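Local atomic coordinates of Xyn30D (Paenibacillus barcinonensis, PDB entry 4QB6), a protein that probably acts as a glucuronoxylan-specific endo-xylanase, here represented by its attached CBM35 carbohydrate-binding module, which binds calcium and a glucuronic acid-bearing xylan fragment. Residues L104-N109 with L144-T149; F93-E98 with P118-G123. All coordinates share one frame; numbering follows the deposited sequence. Where two conformers were deposited one is given.

Contact 1: L104-N109 with L144-T149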
ATOM      1  N   LEU A 104       8.323  -2.609   4.114  1.00  8.42           N
ATOM      2  CA  LEU A 104       7.908  -3.096   2.790  1.00  8.24           C
ATOM      3  C   LEU A 104       8.837  -2.606   1.709  1.00  8.05           C
ATOM      4  O   LEU A 104       9.221  -1.419   1.715  1.00  8.89           O
ATOM      5  CB  LEU A 104       6.479  -2.666   2.417  1.00  8.52           C
ATOM      6  CG  LEU A 104       5.353  -3.003   3.378  1.00  8.69           C
ATOM      7  CD1 LEU A 104       4.026  -2.469   2.887  1.00  9.34           C
ATOM      8  CD2 LEU A 104       5.219  -4.507   3.558  1.00  9.30           C
ATOM      9  N   ASP A 105       9.163  -3.447   0.744  1.00  7.64           N
ATOM     10  CA  ASP A 105       9.789  -2.980  -0.498  1.00  8.12           C
ATOM     11  C   ASP A 105       8.692  -2.407  -1.372  1.00  8.25           C
ATOM     12  O   ASP A 105       7.583  -2.928  -1.419  1.00  8.52           O
ATOM     13  CB  ASP A 105      10.478  -4.141  -1.228  1.00  8.93           C
ATOM     14  CG  ASP A 105      11.833  -4.518  -0.680  1.00  9.63           C
ATOM     15  OD1 ASP A 105      12.428  -3.799   0.126  1.00 10.43           O
ATOM     16  OD2 ASP A 105      12.314  -5.584  -1.155  1.00 11.67           O
ATOM     17  N   ILE A 106       9.008  -1.351  -2.102  1.00  8.11           N
ATOM     18  CA  ILE A 106       8.047  -0.665  -2.970  1.00  8.81           C
ATOM     19  C   ILE A 106       8.611  -0.588  -4.373  1.00  8.23           C
ATOM     20  O   ILE A 106       9.739  -0.108  -4.576  1.00  8.72           O
ATOM     21  CB  ILE A 106       7.679   0.725  -2.408  1.00 10.63           C
ATOM     22  CG1 ILE A 106       7.239   0.532  -0.930  1.00 14.03           C
ATOM     23  CG2 ILE A 106       6.655   1.415  -3.298  1.00 10.98           C
ATOM     24  CD1 ILE A 106       6.406   1.591  -0.286  1.00 16.49           C
ATOM     25  N   TYR A 107       7.842  -1.088  -5.331  1.00  8.46           N
ATOM     26  CA  TYR A 107       8.177  -1.143  -6.749  1.00  8.61           C
ATOM     27  C   TYR A 107       7.222  -0.250  -7.493  1.00  9.11           C
ATOM     28  O   TYR A 107       6.044  -0.193  -7.172  1.00 10.07           O
ATOM     29  CB  TYR A 107       8.019  -2.572  -7.285  1.00  9.24           C
ATOM     30  CG  TYR A 107       8.939  -3.629  -6.706  1.00 10.56           C
ATOM     31  CD1 TYR A 107       8.752  -4.126  -5.413  1.00 11.06           C
ATOM     32  CD2 TYR A 107       9.972  -4.159  -7.463  1.00 11.44           C
ATOM     33  CE1 TYR A 107       9.588  -5.106  -4.887  1.00 12.23           C
ATOM     34  CE2 TYR A 107      10.806  -5.132  -6.934  1.00 12.54           C
ATOM     35  CZ  TYR A 107      10.592  -5.576  -5.647  1.00 12.62           C
ATOM     36  OH  TYR A 107      11.406  -6.572  -5.107  1.00 15.50           O
ATOM     37  N   VAL A 108       7.760   0.490  -8.456  1.00  8.91           N
ATOM     38  CA  VAL A 108       6.958   1.280  -9.366  1.00  9.55           C
ATOM     39  C   VAL A 108       7.304   0.852 -10.788  1.00  9.55           C
ATOM     40  O   VAL A 108       8.484   0.803 -11.177  1.00 10.60           O
ATOM     41  CB  VAL A 108       7.173   2.791  -9.183  1.00  9.83           C
ATOM     42  CG1 VAL A 108       6.533   3.588 -10.321  1.00 10.30           C
ATOM     43  CG2 VAL A 108       6.657   3.235  -7.818  1.00 10.39           C
ATOM     44  N   ASN A 109       6.285   0.450 -11.546  1.00  9.96           N
ATOM     45  CA  ASN A 109       6.482  -0.023 -12.929  1.00 11.01           C
ATOM     46  C   ASN A 109       7.535  -1.116 -13.015  1.00 12.04           C
ATOM     47  O   ASN A 109       8.362  -1.160 -13.959  1.00 13.72           O
ATOM     48  CB  ASN A 109       6.789   1.153 -13.883  1.00 11.57           C
ATOM     49  CG  ASN A 109       5.661   2.162 -13.932  1.00 11.91           C
ATOM     50  OD1 ASN A 109       5.844   3.412 -13.856  1.00 14.31           O
ATOM     51  ND2 ASN A 109       4.493   1.655 -14.017  1.00 11.19           N
ATOM     52  N   LEU A 144       2.177  -0.319  -9.205  0.50  8.58           N
ATOM     53  CA  LEU A 144       2.891  -0.117  -7.941  0.50  8.34           C
ATOM     54  C   LEU A 144       2.663  -1.354  -7.113  0.50  7.78           C
ATOM     55  O   LEU A 144       1.509  -1.757  -6.900  0.50  7.40           O
ATOM     56  CB  LEU A 144       2.353   1.120  -7.231  0.50  8.81           C
ATOM     57  CG  LEU A 144       3.064   1.609  -5.980  0.50  9.34           C
ATOM     58  CD1 LEU A 144       2.910   3.113  -5.793  0.50  9.77           C
ATOM     59  CD2 LEU A 144       2.540   0.881  -4.754  0.50  9.61           C
ATOM     60  N   ARG A 145       3.759  -1.958  -6.643  0.50  7.65           N
ATOM     61  CA  ARG A 145       3.673  -3.156  -5.836  0.50  7.98           C
ATOM     62  C   ARG A 145       4.390  -2.913  -4.507  0.50  7.63           C
ATOM     63  O   ARG A 145       5.408  -2.205  -4.417  0.50  7.31           O
ATOM     64  CB  ARG A 145       4.265  -4.371  -6.570  0.50  8.91           C
ATOM     65  CG  ARG A 145       4.050  -5.669  -5.810  0.50  9.64           C
ATOM     66  CD  ARG A 145       4.342  -6.866  -6.662  0.50 10.99           C
ATOM     67  NE  ARG A 145       5.716  -6.723  -7.051  0.50 12.40           N
ATOM     68  CZ  ARG A 145       6.711  -7.563  -6.799  0.50 14.32           C
ATOM     69  NH1 ARG A 145       6.511  -8.693  -6.140  0.50 15.42           N
ATOM     70  NH2 ARG A 145       7.917  -7.253  -7.247  0.50 15.70           N
ATOM     71  N   ILE A 146       3.809  -3.461  -3.457  1.00  7.31           N
ATOM     72  CA  ILE A 146       4.414  -3.434  -2.119  1.00  7.35           C
ATOM     73  C   ILE A 146       4.547  -4.862  -1.604  1.00  6.93           C
ATOM     74  O   ILE A 146       3.628  -5.661  -1.775  1.00  7.46           O
ATOM     75  CB  ILE A 146       3.617  -2.521  -1.199  1.00  8.05           C
ATOM     76  CG1 ILE A 146       2.205  -3.033  -0.876  1.00  8.38           C
ATOM     77  CG2 ILE A 146       3.549  -1.135  -1.802  1.00  9.04           C
ATOM     78  CD1 ILE A 146       1.417  -2.098   0.011  1.00  8.57           C
ATOM     79  N   VAL A 147       5.697  -5.155  -1.010  1.00  6.81           N
ATOM     80  CA  VAL A 147       6.102  -6.537  -0.762  1.00  7.53           C
ATOM     81  C   VAL A 147       6.702  -6.647   0.620  1.00  7.38           C
ATOM     82  O   VAL A 147       7.563  -5.856   0.999  1.00  7.69           O
ATOM     83  CB  VAL A 147       7.124  -7.001  -1.807  1.00  8.26           C
ATOM     84  CG1 VAL A 147       7.333  -8.504  -1.702  1.00  8.88           C
ATOM     85  CG2 VAL A 147       6.691  -6.670  -3.232  1.00  8.62           C
ATOM     86  N   THR A 148       6.325  -7.688   1.367  1.00  7.40           N
ATOM     87  CA  THR A 148       6.943  -7.950   2.663  1.00  7.43           C
ATOM     88  C   THR A 148       8.356  -8.528   2.468  1.00  7.38           C
ATOM     89  O   THR A 148       8.652  -9.115   1.434  1.00  8.36           O
ATOM     90  CB  THR A 148       6.058  -8.843   3.553  1.00  7.32           C
ATOM     91  OG1 THR A 148       5.981 -10.147   2.983  1.00  7.35           O
ATOM     92  CG2 THR A 148       4.704  -8.272   3.737  1.00  7.50           C
ATOM     93  N   THR A 149       9.209  -8.280   3.461  1.00  7.96           N
ATOM     94  CA  THR A 149      10.652  -8.508   3.342  1.00  9.16           C
ATOM     95  C   THR A 149      11.235  -9.158   4.574  1.00  9.59           C
ATOM     96  O   THR A 149      12.460  -9.217   4.716  1.00 11.21           O
ATOM     97  CB  THR A 149      11.394  -7.172   3.111  1.00 10.07           C
ATOM     98  OG1 THR A 149      11.214  -6.353   4.244  1.00 11.10           O
ATOM     99  CG2 THR A 149      10.898  -6.428   1.852  1.00 10.80           C
TER
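From Leu104 to Val108 the chain runs antiparallel to 144-149, the short strand axes 4.5 Å apart at closest approach and their directions 155° apart. The two are neighbouring inner strands of the five-stranded sheet in the beta-sandwich of this carbohydrate-binding module. Asp105 with Val147 and Tyr107 with Arg145 are the hydrogen-bonded pairs, each joined by two N-H...O=C bonds; the straightest, from Tyr107 N to Arg145 O, spans 2.8 Å and is almost linear. Between them Ile106 faces Ile146 as a non-hydrogen-bonded pair.

The Leu104, Ile106, Val108, Leu144 and Ile146 side chains share the apolar face turned toward the interior. Leu104 CD1 meets Ile146 CD1 obliquely at 3.9 Å, while Ile106 and Ile146 lie alongside each other. Strand 111-119 flanks 104-108 on its far edge, and strand 72-83 flanks 144-149, where Trp78 packs on Leu144 and Ile146.

The other face is more polar. Asp105 rests its carboxylate against the Thr149 methyl, with CG 3.3 Å from Thr149 CG2, but its oxygens are claimed by strand 111-119: OD1 by the backbone N of Asn116 and OD2 by Lys112 in a salt bridge. Val147 CG2 touches Tyr107 CE1 at 3.7 Å. In the modelled conformer, one of two for this residue, Arg145 leaves the backbone extended and then bends at chi3 (60°), which brings one guanidinium face, toward its rim, under Val147 CG2 and folds its end back over the tyrosine in a cation-pi contact: NH2 sits 3.4 Å above the centre of the Tyr107 ring, with the guanidinium plane turned 41° from that of the ring.

Contact 2: F93-E98 with P118-G123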
ATOM      1  N   PHE A  93      -0.698   5.838   2.040  1.00  7.67           N
ATOM      2  CA  PHE A  93      -1.233   4.554   2.445  1.00  7.58           C
ATOM      3  C   PHE A  93      -2.102   4.726   3.660  1.00  7.59           C
ATOM      4  O   PHE A  93      -1.666   5.384   4.617  1.00  9.30           O
ATOM      5  CB  PHE A  93      -0.088   3.601   2.843  1.00  8.09           C
ATOM      6  CG  PHE A  93       0.889   3.315   1.742  1.00  8.50           C
ATOM      7  CD1 PHE A  93       1.994   4.126   1.540  1.00  9.37           C
ATOM      8  CD2 PHE A  93       0.705   2.238   0.889  1.00  8.65           C
ATOM      9  CE1 PHE A  93       2.885   3.843   0.537  1.00 10.37           C
ATOM     10  CE2 PHE A  93       1.599   1.990  -0.130  1.00  9.22           C
ATOM     11  CZ  PHE A  93       2.683   2.803  -0.303  1.00  9.86           C
ATOM     12  N   ARG A  94      -3.293   4.165   3.673  1.00  6.87           N
ATOM     13  CA  ARG A  94      -4.137   4.089   4.872  1.00  6.84           C
ATOM     14  C   ARG A  94      -4.039   2.661   5.353  1.00  6.41           C
ATOM     15  O   ARG A  94      -4.348   1.719   4.599  1.00  6.96           O
ATOM     16  CB  ARG A  94      -5.574   4.484   4.588  1.00  7.40           C
ATOM     17  CG  ARG A  94      -6.433   4.563   5.858  1.00  8.01           C
ATOM     18  CD  ARG A  94      -7.762   5.236   5.573  1.00  8.80           C
ATOM     19  NE  ARG A  94      -8.547   5.529   6.792  1.00  9.49           N
ATOM     20  CZ  ARG A  94      -9.505   4.769   7.262  1.00  9.31           C
ATOM     21  NH1 ARG A  94      -9.794   3.620   6.707  1.00 10.20           N
ATOM     22  NH2 ARG A  94     -10.191   5.134   8.347  1.00  9.91           N
ATOM     23  N   TYR A  95      -3.597   2.474   6.597  1.00  6.32           N
ATOM     24  CA  TYR A  95      -3.212   1.155   7.106  1.00  6.40           C
ATOM     25  C   TYR A  95      -3.405   1.051   8.589  1.00  6.46           C
ATOM     26  O   TYR A  95      -3.501   2.079   9.272  1.00  6.90           O
ATOM     27  CB  TYR A  95      -1.728   0.859   6.753  1.00  6.81           C
ATOM     28  CG  TYR A  95      -0.738   1.629   7.597  1.00  7.34           C
ATOM     29  CD1 TYR A  95      -0.379   2.941   7.298  1.00  8.01           C
ATOM     30  CD2 TYR A  95      -0.167   1.054   8.722  1.00  7.48           C
ATOM     31  CE1 TYR A  95       0.504   3.637   8.098  1.00  8.72           C
ATOM     32  CE2 TYR A  95       0.721   1.745   9.511  1.00  8.26           C
ATOM     33  CZ  TYR A  95       1.032   3.035   9.209  1.00  8.46           C
ATOM     34  OH  TYR A  95       1.942   3.751   9.995  1.00 10.43           O
ATOM     35  N   ALA A  96      -3.408  -0.169   9.108  1.00  6.49           N
ATOM     36  CA  ALA A  96      -3.485  -0.392  10.548  1.00  6.97           C
ATOM     37  C   ALA A  96      -2.385  -1.327  10.937  1.00  7.41           C
ATOM     38  O   ALA A  96      -2.036  -2.256  10.200  1.00  7.45           O
ATOM     39  CB  ALA A  96      -4.848  -0.944  10.924  1.00  7.16           C
ATOM     40  N   LEU A  97      -1.816  -1.106  12.104  1.00  7.48           N
ATOM     41  CA  LEU A  97      -0.714  -1.939  12.607  1.00  7.75           C
ATOM     42  C   LEU A  97      -0.720  -1.869  14.125  1.00  8.07           C
ATOM     43  O   LEU A  97      -0.360  -0.827  14.677  1.00  8.87           O
ATOM     44  CB  LEU A  97       0.617  -1.465  12.002  1.00  8.35           C
ATOM     45  CG  LEU A  97       1.881  -2.175  12.467  1.00  9.06           C
ATOM     46  CD1 LEU A  97       1.759  -3.681  12.392  1.00  9.26           C
ATOM     47  CD2 LEU A  97       3.060  -1.690  11.636  1.00  9.34           C
ATOM     48  N   GLU A  98      -1.074  -2.957  14.802  1.00  8.98           N
ATOM     49  CA  GLU A  98      -1.244  -2.845  16.256  1.00 10.69           C
ATOM     50  C   GLU A  98       0.017  -2.442  16.992  1.00 11.41           C
ATOM     51  O   GLU A  98      -0.018  -1.515  17.797  1.00 12.24           O
ATOM     52  CB  GLU A  98      -1.768  -4.153  16.785  1.00 12.21           C
ATOM     53  CG  GLU A  98      -1.946  -4.264  18.308  1.00 14.94           C
ATOM     54  CD  GLU A  98      -2.448  -5.658  18.695  1.00 18.28           C
ATOM     55  OE1 GLU A  98      -1.670  -6.640  18.691  1.00 23.90           O
ATOM     56  OE2 GLU A  98      -3.652  -5.800  18.961  1.00 23.17           O
ATOM     57  N   PRO A 118       9.659   1.776   6.170  0.50  8.37           N
ATOM     58  CA  PRO A 118       9.006   1.483   7.433  0.50  8.25           C
ATOM     59  C   PRO A 118       7.568   1.924   7.462  0.50  8.39           C
ATOM     60  O   PRO A 118       7.249   3.022   6.992  0.50  9.10           O
ATOM     61  CB  PRO A 118       9.792   2.333   8.433  0.50  8.24           C
ATOM     62  CG  PRO A 118      10.376   3.453   7.629  0.50  8.27           C
ATOM     63  CD  PRO A 118      10.602   2.912   6.268  0.50  8.26           C
ATOM     64  N   PHE A 119       6.721   1.082   8.054  1.00  8.11           N
ATOM     65  CA  PHE A 119       5.361   1.451   8.452  1.00  8.16           C
ATOM     66  C   PHE A 119       5.335   1.279   9.964  1.00  8.55           C
ATOM     67  O   PHE A 119       5.465   0.178  10.482  1.00  9.06           O
ATOM     68  CB  PHE A 119       4.340   0.525   7.785  1.00  8.00           C
ATOM     69  CG  PHE A 119       4.136   0.821   6.332  1.00  8.32           C
ATOM     70  CD1 PHE A 119       5.134   0.555   5.391  1.00  9.00           C
ATOM     71  CD2 PHE A 119       2.946   1.415   5.883  1.00  8.78           C
ATOM     72  CE1 PHE A 119       4.949   0.870   4.052  1.00  9.31           C
ATOM     73  CE2 PHE A 119       2.781   1.701   4.556  1.00  9.37           C
ATOM     74  CZ  PHE A 119       3.760   1.437   3.656  1.00  9.80           C
ATOM     75  N   THR A 120       5.109   2.384  10.669  1.00  8.88           N
ATOM     76  CA  THR A 120       5.138   2.396  12.108  1.00  9.46           C
ATOM     77  C   THR A 120       3.771   2.098  12.693  1.00  9.49           C
ATOM     78  O   THR A 120       2.725   2.233  12.027  1.00  9.42           O
ATOM     79  CB  THR A 120       5.708   3.707  12.653  1.00 10.94           C
ATOM     80  OG1 THR A 120       4.872   4.783  12.242  1.00 13.55           O
ATOM     81  CG2 THR A 120       7.107   3.914  12.210  1.00 11.99           C
ATOM     82  N   GLU A 121       3.730   1.639  13.936  0.50  9.64           N
ATOM     83  CA  GLU A 121       2.463   1.178  14.481  0.50 10.31           C
ATOM     84  C   GLU A 121       1.436   2.311  14.540  0.50  9.78           C
ATOM     85  O   GLU A 121       1.754   3.503  14.578  0.50 10.36           O
ATOM     86  CB  GLU A 121       2.627   0.526  15.865  0.50 11.35           C
ATOM     87  CG  GLU A 121       3.096   1.490  16.950  0.50 12.79           C
ATOM     88  CD  GLU A 121       3.263   0.825  18.306  0.50 14.47           C
ATOM     89  OE1 GLU A 121       4.138  -0.059  18.446  0.50 15.39           O
ATOM     90  OE2 GLU A 121       2.548   1.222  19.245  0.50 16.48           O
ATOM     91  N   THR A 122       0.184   1.887  14.522  1.00  9.22           N
ATOM     92  CA  THR A 122      -0.952   2.768  14.751  1.00  9.38           C
ATOM     93  C   THR A 122      -1.543   2.515  16.136  1.00  9.87           C
ATOM     94  O   THR A 122      -2.350   3.338  16.581  1.00 11.63           O
ATOM     95  CB  THR A 122      -2.027   2.582  13.666  1.00  9.00           C
ATOM     96  OG1 THR A 122      -2.591   1.278  13.783  1.00  8.69           O
ATOM     97  CG2 THR A 122      -1.491   2.853  12.287  1.00  9.19           C
ATOM     98  N   GLY A 123      -1.216   1.419  16.806  1.00  9.94           N
ATOM     99  CA  GLY A 123      -1.684   1.164  18.183  1.00 10.34           C
ATOM    100  C   GLY A 123      -2.783   0.144  18.328  1.00 10.74           C
ATOM    101  O   GLY A 123      -3.005  -0.428  19.408  1.00 13.31           O
TER
HETATM  102  O   HOH W   1       4.768   4.987   9.353  1.00 20.49           O
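Phe119 drives its ring edge between two aromatic faces, those of Phe93 and Tyr95, joining the end of strand 111-119 in one sheet of the sandwich to strand 87-96 in the other. Both stacks are T-shaped, with centroids 5.2 Å apart; Phe119 CZ stands over the centre of the Phe93 ring and CD2 over that of Tyr95. Met156 of strand 155-163 also packs on Phe93 and Phe119, extending this tightly packed end of the contact.

Tyr95 adopts chi1 75°, with CG between its backbone N and carbonyl carbon, and its ring reaches across to the other segment. There its hydroxyl donates to Thr120 O at 2.7 Å, and a water bridges the same OH to Thr120 N. A phenylalanine in its place would probably leave Thr120 O without this donor and the water without one of its partners.

Toward solvent the packing gives way to loop backbone. Leu97 O takes two bonds, from Thr122 N at 2.8 Å and, longer, from Gly123 N at 3.2 Å. Thr122 OG1 accepts from Leu97 N along a nearly straight line (173°) and is also bonded to Thr127 O. Beyond this the Glu98 side chain lies exposed, as does that of Glu121, whose OE1 is hydrogen-bonded to Gly100 N. Leu97 lies beside Arg102, a glucuronate-binding residue, and the polar bonds probably help to fix the loop edge near the sugar site, while the aromatic cluster holds the sheets together.

Overall arrangement
The two contacts lie 16 Å apart between centres and interlock along the chain, their segments coming in the order 93-98, 104-109, 118-123, 144-149. Contact 1 pairs adjacent strands within the five-stranded sheet; contact 2 connects strand 111-119, at the edge of that sheet, with strand 87-96 of the four-stranded one. They meet in the sandwich interior, where Leu104 CD1 lies 3.7 Å from Phe119 CE1, and Ile106 and Ile146 pack on the Phe93 ring. One apolar core thus runs through both contacts. Around it, Thr148 comes near the calcium ligands Phe68 and Glu152, and Leu97 near Arg102, linking this framework to the glucuronate-binding end of the module.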